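Local coordinates for protein cephalosporin acylase (PDB 2NLZ) that probably cleaves or transfers amide-linked acyl groups as an Ntn-hydrolase of the gamma-glutamyltranspeptidase family, perhaps acting on cephalosporin side chains, at residues L224-H229 against L239-L244; T420-F425 against F442-G447; G447-M452 against P469-T474. The protein carries 1 engineered substitution. All coordinates share one frame; numbering follows the deposited sequence.

Contact 1 of 3, residues L224-H229 against L239-L244; sequences LADQIH and LTKEDL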
loop_
_atom_site.group_PDB
_atom_site.type_symbol
_atom_site.label_atom_id
_atom_site.label_comp_id
_atom_site.label_asym_id
_atom_site.label_seq_id
_atom_site.Cartn_x
_atom_site.Cartn_y
_atom_site.Cartn_z
ATOM N N LEU D 224 -54.850 1.997 -8.246
ATOM C CA LEU D 224 -53.775 1.383 -7.480
ATOM C C LEU D 224 -53.988 1.630 -6.001
ATOM O O LEU D 224 -53.796 0.732 -5.185
ATOM C CB LEU D 224 -52.417 1.921 -7.911
ATOM C CG LEU D 224 -51.937 1.507 -9.297
ATOM C CD1 LEU D 224 -50.713 2.338 -9.682
ATOM C CD2 LEU D 224 -51.666 -0.003 -9.378
ATOM N N ALA D 225 -54.410 2.845 -5.669
ATOM C CA ALA D 225 -54.789 3.195 -4.303
ATOM C C ALA D 225 -55.772 2.196 -3.712
ATOM O O ALA D 225 -55.639 1.821 -2.546
ATOM C CB ALA D 225 -55.380 4.590 -4.255
ATOM N N ASP D 226 -56.748 1.773 -4.520
ATOM C CA ASP D 226 -57.741 0.778 -4.112
ATOM C C ASP D 226 -57.126 -0.602 -3.879
ATOM O O ASP D 226 -57.508 -1.300 -2.937
ATOM C CB ASP D 226 -58.866 0.678 -5.143
ATOM C CG ASP D 226 -59.732 1.917 -5.185
ATOM O OD1 ASP D 226 -60.413 2.115 -6.205
ATOM O OD2 ASP D 226 -59.739 2.698 -4.213
ATOM N N GLN D 227 -56.181 -0.991 -4.736
ATOM C CA GLN D 227 -55.488 -2.273 -4.598
ATOM C C GLN D 227 -54.592 -2.303 -3.374
ATOM O O GLN D 227 -54.454 -3.339 -2.724
ATOM C CB GLN D 227 -54.646 -2.564 -5.831
ATOM C CG GLN D 227 -55.445 -2.995 -7.029
ATOM C CD GLN D 227 -54.568 -3.523 -8.143
ATOM O OE1 GLN D 227 -54.637 -3.047 -9.275
ATOM N NE2 GLN D 227 -53.730 -4.507 -7.828
ATOM N N ILE D 228 -53.974 -1.161 -3.084
ATOM C CA ILE D 228 -53.120 -0.996 -1.916
ATOM C C ILE D 228 -53.966 -1.062 -0.653
ATOM O O ILE D 228 -53.631 -1.789 0.278
ATOM C CB ILE D 228 -52.332 0.342 -1.964
ATOM C CG1 ILE D 228 -51.285 0.317 -3.073
ATOM C CG2 ILE D 228 -51.630 0.608 -0.649
ATOM C CD1 ILE D 228 -50.774 1.689 -3.440
ATOM N N HIS D 229 -55.070 -0.318 -0.639
ATOM C CA HIS D 229 -55.982 -0.283 0.508
ATOM C C HIS D 229 -56.555 -1.660 0.834
ATOM O O HIS D 229 -56.649 -2.028 2.006
ATOM C CB HIS D 229 -57.112 0.731 0.274
ATOM C CG HIS D 229 -58.225 0.651 1.277
ATOM N ND1 HIS D 229 -58.151 1.241 2.519
ATOM C CD2 HIS D 229 -59.439 0.052 1.218
ATOM C CE1 HIS D 229 -59.267 1.006 3.184
ATOM N NE2 HIS D 229 -60.064 0.285 2.418
ATOM N N LEU D 239 -52.873 1.450 6.826
ATOM C CA LEU D 239 -52.869 2.238 5.606
ATOM C C LEU D 239 -54.210 2.168 4.861
ATOM O O LEU D 239 -54.662 1.089 4.477
ATOM C CB LEU D 239 -51.738 1.737 4.713
ATOM C CG LEU D 239 -50.900 2.740 3.919
ATOM C CD1 LEU D 239 -51.163 2.643 2.439
ATOM C CD2 LEU D 239 -51.139 4.140 4.410
ATOM N N THR D 240 -54.846 3.321 4.663
ATOM C CA THR D 240 -56.148 3.370 4.002
ATOM C C THR D 240 -56.098 4.148 2.690
ATOM O O THR D 240 -55.085 4.787 2.382
ATOM C CB THR D 240 -57.225 4.009 4.905
ATOM O OG1 THR D 240 -56.900 5.386 5.145
ATOM C CG2 THR D 240 -57.346 3.263 6.235
ATOM N N LYS D 241 -57.198 4.079 1.929
ATOM C CA LYS D 241 -57.410 4.889 0.730
ATOM C C LYS D 241 -57.195 6.349 1.055
ATOM O O LYS D 241 -56.469 7.046 0.348
ATOM C CB LYS D 241 -58.848 4.754 0.241
ATOM C CG LYS D 241 -59.163 3.568 -0.627
ATOM C CD LYS D 241 -60.652 3.567 -0.942
ATOM C CE LYS D 241 -61.164 2.174 -1.268
ATOM N NZ LYS D 241 -62.654 2.123 -1.268
ATOM N N GLU D 242 -57.838 6.796 2.135
ATOM C CA GLU D 242 -57.891 8.208 2.509
ATOM C C GLU D 242 -56.547 8.757 2.971
ATOM O O GLU D 242 -56.297 9.961 2.861
ATOM C CB GLU D 242 -58.968 8.445 3.572
ATOM C CG GLU D 242 -60.387 8.327 3.039
ATOM C CD GLU D 242 -61.290 7.533 3.967
ATOM O OE1 GLU D 242 -61.752 8.095 4.983
ATOM O OE2 GLU D 242 -61.539 6.343 3.675
ATOM N N ASP D 243 -55.692 7.874 3.483
ATOM C CA ASP D 243 -54.323 8.237 3.837
ATOM C C ASP D 243 -53.545 8.605 2.585
ATOM O O ASP D 243 -52.857 9.623 2.547
ATOM C CB ASP D 243 -53.636 7.082 4.558
ATOM C CG ASP D 243 -53.995 7.016 6.026
ATOM O OD1 ASP D 243 -54.068 8.087 6.665
ATOM O OD2 ASP D 243 -54.193 5.890 6.537
ATOM N N LEU D 244 -53.674 7.768 1.564
ATOM C CA LEU D 244 -53.052 8.004 0.269
ATOM C C LEU D 244 -53.683 9.205 -0.435
ATOM O O LEU D 244 -52.976 10.045 -0.990
ATOM C CB LEU D 244 -53.163 6.755 -0.619
ATOM C CG LEU D 244 -52.581 5.434 -0.112
ATOM C CD1 LEU D 244 -53.019 4.242 -0.951
ATOM C CD2 LEU D 244 -51.051 5.507 -0.030
#
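His-229 sets its imidazole between helix 223-234 and the start of helix 241-245, with CG anti to the backbone N (chi1 169°). The ring meets Thr-240 edge-on: the CA of that threonine lies in the ring plane, 3.3 Å from His-229 ND1. Lys-241 crosses one face obliquely, its CG 4.0 Å from the ring centroid in a CH-pi contact. Extended beyond CG, the lysine then passes Asp-226, whose OD2 lies 3.3 Å from Lys-241 CE but 4.2 Å from NZ, too far for a salt bridge. On the buried side, Ile-228 CG2, anti to the backbone N, touches Leu-239 CD1 at 3.7 Å and also Leu-244 CD1, a methyl that Ala-225 CB shares. Thr-240 is the N-cap: OG1, in the crowded position (chi1 65°), accepts from Asp-243 N, while Asp-243 OD2 receives Thr-240 N on its anti lone pair, completing a capping box. An alanine at His-229 would remove the ring and probably loosen the seating of Lys-241 and the capped helix start. Two consecutive helices are thus joined mainly by apolar contact and ring packing, with any attraction between Asp-226 and Lys-241, on the solvent-exposed side, probably modest.

Contact 2 of 3, residues T420-F425 against F442-G447; sequences TIIPGF and FMQPQG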
loop_
_atom_site.group_PDB
_atom_site.type_symbol
_atom_site.label_atom_id
_atom_site.label_comp_id
_atom_site.label_asym_id
_atom_site.label_seq_id
_atom_site.Cartn_x
_atom_site.Cartn_y
_atom_site.Cartn_z
ATOM N N THR D 420 -34.035 9.592 7.204
ATOM C CA THR D 420 -32.581 9.442 7.030
ATOM C C THR D 420 -32.052 9.877 5.667
ATOM O O THR D 420 -30.906 10.310 5.543
ATOM C CB THR D 420 -32.130 7.993 7.269
ATOM O OG1 THR D 420 -32.870 7.108 6.410
ATOM C CG2 THR D 420 -32.325 7.618 8.734
ATOM N N ILE D 421 -32.895 9.709 4.655
ATOM C CA ILE D 421 -32.654 10.147 3.302
ATOM C C ILE D 421 -32.401 11.651 3.226
ATOM O O ILE D 421 -33.266 12.458 3.587
ATOM C CB ILE D 421 -33.895 9.855 2.492
ATOM C CG1 ILE D 421 -33.939 8.412 2.051
ATOM C CG2 ILE D 421 -33.978 10.701 1.247
ATOM C CD1 ILE D 421 -35.170 8.221 1.202
ATOM N N ILE D 422 -31.221 12.034 2.756
ATOM C CA ILE D 422 -30.877 13.450 2.639
ATOM C C ILE D 422 -30.101 13.809 1.358
ATOM O O ILE D 422 -28.956 13.399 1.168
ATOM C CB ILE D 422 -30.136 13.994 3.920
ATOM C CG1 ILE D 422 -28.802 13.268 4.179
ATOM C CG2 ILE D 422 -31.048 13.920 5.162
ATOM C CD1 ILE D 422 -27.900 13.968 5.194
ATOM N N PRO D 423 -30.740 14.576 0.466
ATOM C CA PRO D 423 -30.049 15.048 -0.720
ATOM C C PRO D 423 -29.380 16.381 -0.419
ATOM O O PRO D 423 -29.970 17.253 0.235
ATOM C CB PRO D 423 -31.183 15.248 -1.719
ATOM C CG PRO D 423 -32.394 15.584 -0.874
ATOM C CD PRO D 423 -32.136 15.050 0.529
ATOM N N GLY D 424 -28.153 16.544 -0.887
ATOM C CA GLY D 424 -27.408 17.752 -0.574
ATOM C C GLY D 424 -27.176 18.602 -1.797
ATOM O O GLY D 424 -27.162 18.097 -2.917
ATOM N N PHE D 425 -26.992 19.899 -1.573
ATOM C CA PHE D 425 -26.573 20.796 -2.642
ATOM C C PHE D 425 -25.530 21.793 -2.173
ATOM O O PHE D 425 -25.608 22.304 -1.059
ATOM C CB PHE D 425 -27.768 21.545 -3.224
ATOM C CG PHE D 425 -27.603 21.915 -4.676
ATOM C CD1 PHE D 425 -28.130 21.099 -5.670
ATOM C CD2 PHE D 425 -26.927 23.076 -5.049
ATOM C CE1 PHE D 425 -27.984 21.432 -7.010
ATOM C CE2 PHE D 425 -26.776 23.415 -6.388
ATOM C CZ PHE D 425 -27.311 22.590 -7.367
ATOM N N PHE D 442 -27.930 6.039 8.647
ATOM C CA PHE D 442 -27.373 6.995 9.617
ATOM C C PHE D 442 -25.923 7.404 9.311
ATOM O O PHE D 442 -25.349 8.257 9.993
ATOM C CB PHE D 442 -27.502 6.457 11.042
ATOM C CG PHE D 442 -28.918 6.431 11.552
ATOM C CD1 PHE D 442 -29.662 5.250 11.532
ATOM C CD2 PHE D 442 -29.508 7.584 12.055
ATOM C CE1 PHE D 442 -30.974 5.220 12.014
ATOM C CE2 PHE D 442 -30.819 7.563 12.535
ATOM C CZ PHE D 442 -31.552 6.377 12.514
ATOM N N MET D 443 -25.340 6.791 8.280
ATOM C CA MET D 443 -24.064 7.240 7.722
ATOM C C MET D 443 -24.230 8.601 7.018
ATOM O O MET D 443 -23.281 9.397 6.933
ATOM C CB MET D 443 -23.520 6.186 6.740
ATOM C CG MET D 443 -22.467 6.682 5.729
ATOM S SD MET D 443 -20.820 6.775 6.441
ATOM C CE MET D 443 -19.924 7.677 5.178
ATOM N N GLN D 444 -25.449 8.865 6.545
ATOM C CA GLN D 444 -25.696 9.951 5.594
ATOM C C GLN D 444 -25.120 11.319 5.955
ATOM O O GLN D 444 -24.312 11.862 5.187
ATOM C CB GLN D 444 -27.176 10.013 5.167
ATOM C CG GLN D 444 -27.576 8.799 4.316
ATOM C CD GLN D 444 -28.742 9.047 3.386
ATOM O OE1 GLN D 444 -29.632 8.209 3.260
ATOM N NE2 GLN D 444 -28.740 10.190 2.722
ATOM N N PRO D 445 -25.478 11.861 7.135
ATOM C CA PRO D 445 -24.907 13.163 7.476
ATOM C C PRO D 445 -23.380 13.127 7.618
ATOM O O PRO D 445 -22.700 14.094 7.241
ATOM C CB PRO D 445 -25.563 13.489 8.818
ATOM C CG PRO D 445 -26.773 12.616 8.884
ATOM C CD PRO D 445 -26.383 11.372 8.185
ATOM N N GLN D 446 -22.859 12.011 8.137
ATOM C CA GLN D 446 -21.424 11.816 8.305
ATOM C C GLN D 446 -20.714 11.818 6.959
ATOM O O GLN D 446 -19.637 12.418 6.817
ATOM C CB GLN D 446 -21.149 10.534 9.080
ATOM C CG GLN D 446 -22.070 10.374 10.289
ATOM C CD GLN D 446 -21.640 9.265 11.239
ATOM O OE1 GLN D 446 -20.475 9.189 11.662
ATOM N NE2 GLN D 446 -22.594 8.404 11.596
ATOM N N GLY D 447 -21.342 11.180 5.971
ATOM C CA GLY D 447 -20.856 11.201 4.589
ATOM C C GLY D 447 -20.948 12.568 3.930
ATOM O O GLY D 447 -20.090 12.944 3.128
#
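Thr-420 opens the contact by laying CG2 over the centre of the Phe-442 ring, 4.1 Å from the centroid and 12° off the normal, a CH-pi contact; the carbonyl O of that phenylalanine accepts a fairly straight bond from Gln-446 NE2, 3.2 Å away and above the carbonyl plane. Thr-420 OG1, in the crowded position between N and carbonyl carbon, is hydrogen-bonded to Arg-397. Thr-420 O faces the Gln-444 side chain, with CD of that residue 3.3 Å away. Ile-421 turns the other way, its side chain packing on Phe-73 of strand 71-78 and Ile-374 of strand 370-376. Here the loop leading into strand 424-428 packs on the first turn of helix 444-457, within the alpha-beta-beta-alpha sandwich of the Ntn-hydrolase fold; the helix begins after the partner strand 431-438. Ile-422 turns back toward the helix, CG1 in the crowded position (chi1 61°). The isoleucine and Gln-444 slide past each other in opposite directions, with Ile-422 CG1 3.8 Å from Gln-444 CB. Farther out, Ile-422 CD1 rests 4.1 Å from Pro-445 CG. By Gly-424 the chain has entered the sheet, where its backbone bonds to Phe-436.

Contact 3 of 3, residues G447-M452 against P469-T474; sequences GHMQVM and PRWQWT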
loop_
_atom_site.group_PDB
_atom_site.type_symbol
_atom_site.label_atom_id
_atom_site.label_comp_id
_atom_site.label_asym_id
_atom_site.label_seq_id
_atom_site.Cartn_x
_atom_site.Cartn_y
_atom_site.Cartn_z
ATOM N N GLY D 447 -21.342 11.180 5.971
ATOM C CA GLY D 447 -20.856 11.201 4.589
ATOM C C GLY D 447 -20.948 12.568 3.930
ATOM O O GLY D 447 -20.090 12.944 3.128
ATOM N N HIS D 448 -21.996 13.308 4.274
ATOM C CA HIS D 448 -22.144 14.691 3.840
ATOM C C HIS D 448 -21.032 15.564 4.440
ATOM O O HIS D 448 -20.457 16.409 3.750
ATOM C CB HIS D 448 -23.514 15.234 4.248
ATOM C CG HIS D 448 -24.623 14.844 3.323
ATOM N ND1 HIS D 448 -25.676 15.684 3.035
ATOM C CD2 HIS D 448 -24.844 13.712 2.612
ATOM C CE1 HIS D 448 -26.499 15.085 2.193
ATOM N NE2 HIS D 448 -26.022 13.884 1.926
ATOM N N MET D 449 -20.719 15.357 5.716
ATOM C CA MET D 449 -19.666 16.148 6.342
ATOM C C MET D 449 -18.327 15.840 5.701
ATOM O O MET D 449 -17.523 16.749 5.475
ATOM C CB MET D 449 -19.582 15.912 7.853
ATOM C CG MET D 449 -18.790 17.006 8.565
ATOM S SD MET D 449 -18.413 16.829 10.336
ATOM C CE MET D 449 -17.667 15.234 10.314
ATOM N N GLN D 450 -18.097 14.562 5.394
ATOM C CA GLN D 450 -16.818 14.161 4.817
ATOM C C GLN D 450 -16.623 14.702 3.404
ATOM O O GLN D 450 -15.599 15.336 3.158
ATOM C CB GLN D 450 -16.574 12.654 4.933
ATOM C CG GLN D 450 -16.272 12.230 6.373
ATOM C CD GLN D 450 -16.412 10.730 6.607
ATOM O OE1 GLN D 450 -15.535 9.951 6.239
ATOM N NE2 GLN D 450 -17.499 10.323 7.247
ATOM N N VAL D 451 -17.605 14.526 2.506
ATOM C CA VAL D 451 -17.443 15.052 1.138
ATOM C C VAL D 451 -17.339 16.575 1.125
ATOM O O VAL D 451 -16.600 17.132 0.310
ATOM C CB VAL D 451 -18.519 14.578 0.095
ATOM C CG1 VAL D 451 -18.644 13.068 0.066
ATOM C CG2 VAL D 451 -19.858 15.216 0.350
ATOM N N MET D 452 -18.052 17.241 2.038
ATOM C CA MET D 452 -18.000 18.706 2.102
ATOM C C MET D 452 -16.624 19.205 2.523
ATOM O O MET D 452 -16.083 20.148 1.933
ATOM C CB MET D 452 -19.110 19.296 2.992
ATOM C CG MET D 452 -20.498 19.392 2.319
ATOM S SD MET D 452 -20.489 20.272 0.739
ATOM C CE MET D 452 -20.223 18.973 -0.472
ATOM N N PRO D 469 -10.956 7.352 2.000
ATOM C CA PRO D 469 -11.366 6.422 3.059
ATOM C C PRO D 469 -12.321 7.088 4.029
ATOM O O PRO D 469 -12.224 8.297 4.252
ATOM C CB PRO D 469 -10.051 6.080 3.763
ATOM C CG PRO D 469 -9.100 7.191 3.380
ATOM C CD PRO D 469 -9.497 7.564 1.991
ATOM N N ARG D 470 -13.237 6.307 4.589
ATOM C CA ARG D 470 -14.330 6.871 5.361
ATOM C C ARG D 470 -14.403 6.353 6.776
ATOM O O ARG D 470 -14.065 5.211 7.053
ATOM C CB ARG D 470 -15.666 6.638 4.658
ATOM C CG ARG D 470 -15.847 7.478 3.396
ATOM C CD ARG D 470 -17.056 7.029 2.610
ATOM N NE ARG D 470 -17.034 7.516 1.236
ATOM C CZ ARG D 470 -17.751 6.993 0.240
ATOM N NH1 ARG D 470 -18.552 5.955 0.467
ATOM N NH2 ARG D 470 -17.661 7.506 -0.991
ATOM N N TRP D 471 -14.849 7.221 7.672
ATOM C CA TRP D 471 -15.163 6.834 9.030
ATOM C C TRP D 471 -16.657 7.006 9.255
ATOM O O TRP D 471 -17.309 7.769 8.532
ATOM C CB TRP D 471 -14.389 7.707 10.017
ATOM C CG TRP D 471 -14.609 9.159 9.781
ATOM C CD1 TRP D 471 -13.827 9.999 9.033
ATOM C CD2 TRP D 471 -15.695 9.953 10.277
ATOM N NE1 TRP D 471 -14.361 11.263 9.038
ATOM C CE2 TRP D 471 -15.508 11.258 9.792
ATOM C CE3 TRP D 471 -16.804 9.683 11.083
ATOM C CZ2 TRP D 471 -16.393 12.289 10.084
ATOM C CZ3 TRP D 471 -17.689 10.712 11.368
ATOM C CH2 TRP D 471 -17.478 11.996 10.873
ATOM N N GLN D 472 -17.194 6.298 10.250
ATOM C CA GLN D 472 -18.546 6.571 10.732
ATOM C C GLN D 472 -18.757 6.226 12.197
ATOM O O GLN D 472 -18.383 5.148 12.647
ATOM C CB GLN D 472 -19.620 5.923 9.855
ATOM C CG GLN D 472 -19.782 4.429 9.962
ATOM C CD GLN D 472 -21.064 3.974 9.301
ATOM O OE1 GLN D 472 -22.136 4.534 9.548
ATOM N NE2 GLN D 472 -20.962 2.966 8.445
ATOM N N TRP D 473 -19.350 7.166 12.931
ATOM C CA TRP D 473 -19.683 6.978 14.344
ATOM C C TRP D 473 -20.991 6.198 14.502
ATOM O O TRP D 473 -21.949 6.446 13.777
ATOM C CB TRP D 473 -19.798 8.344 15.026
ATOM C CG TRP D 473 -20.500 8.316 16.326
ATOM C CD1 TRP D 473 -19.964 8.008 17.531
ATOM C CD2 TRP D 473 -21.875 8.603 16.557
ATOM N NE1 TRP D 473 -20.917 8.091 18.510
ATOM C CE2 TRP D 473 -22.104 8.451 17.935
ATOM C CE3 TRP D 473 -22.938 8.968 15.730
ATOM C CZ2 TRP D 473 -23.356 8.655 18.511
ATOM C CZ3 TRP D 473 -24.182 9.173 16.304
ATOM C CH2 TRP D 473 -24.380 9.014 17.682
ATOM N N THR D 474 -21.030 5.268 15.456
ATOM C CA THR D 474 -22.251 4.493 15.731
ATOM C C THR D 474 -22.864 4.735 17.120
ATOM O O THR D 474 -23.955 5.295 17.218
ATOM C CB THR D 474 -22.043 2.965 15.545
ATOM O OG1 THR D 474 -21.011 2.500 16.431
ATOM C CG2 THR D 474 -21.685 2.630 14.101
#
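Both backbone polar groups of Trp-471 are gripped by the amide of one side chain, Gln-450. Trp-471 N donates to Gln-450 OE1 at 3.2 Å, lying in the carbonyl plane on a lone pair, and Gln-450 NE2 returns a bond to Trp-471 O at 2.9 Å. The pattern imitates a neighbouring strand: 471-473 is an edge strand, within this chain, of a small mixed sheet, and helix 444-457 presents a glutamine to it, while Arg-470 and Gln-472 make backbone bonds to Glu-482 and Gln-480 of the next strand region. Gln-450 NE2 also donates to Gln-446 O one turn back along its own helix, so three bonds fix the rotation of the buried amide. The Trp-471 side chain takes the crowded chi1 position (54°), which folds the indole over that amide. The two planes are only 9° apart and stacked, with Gln-450 NE2 3.3 Å above the ring, over its centre; the indole NE1 bonds to Gln-300. Arg-470 passes beside the glutamine, its CB 3.7 Å from Gln-450 OE1, before its guanidinium reaches Glu-529. Met-449, bent at chi3 (53°), approaches the indole edge in plane, its CE 3.2 Å from Trp-471 CZ2.

In the fold
The three contacts follow one another along the chain, all within the gamma-glutamyltranspeptidase-like part of the protein. The centre of contact 1 is about 25 Å from the centre of the chain, and it joins helix 223-234 to the short helix 241-245; its centre is 30 Å from that of contact 2 and 39 Å from that of contact 3, on the opposite side of the chain's centre from the latter. Contacts 2 and 3 form a continuous unit: their centres are 9 Å apart, they share Gly-447, and both use helix 444-457. A probable hydrogen bond from Trp-473 N to Gln-446 OE1 links them directly. That helix therefore ties the approach to strand 424-428 to the small sheet containing strand 471-473, while contact 1 touches neither.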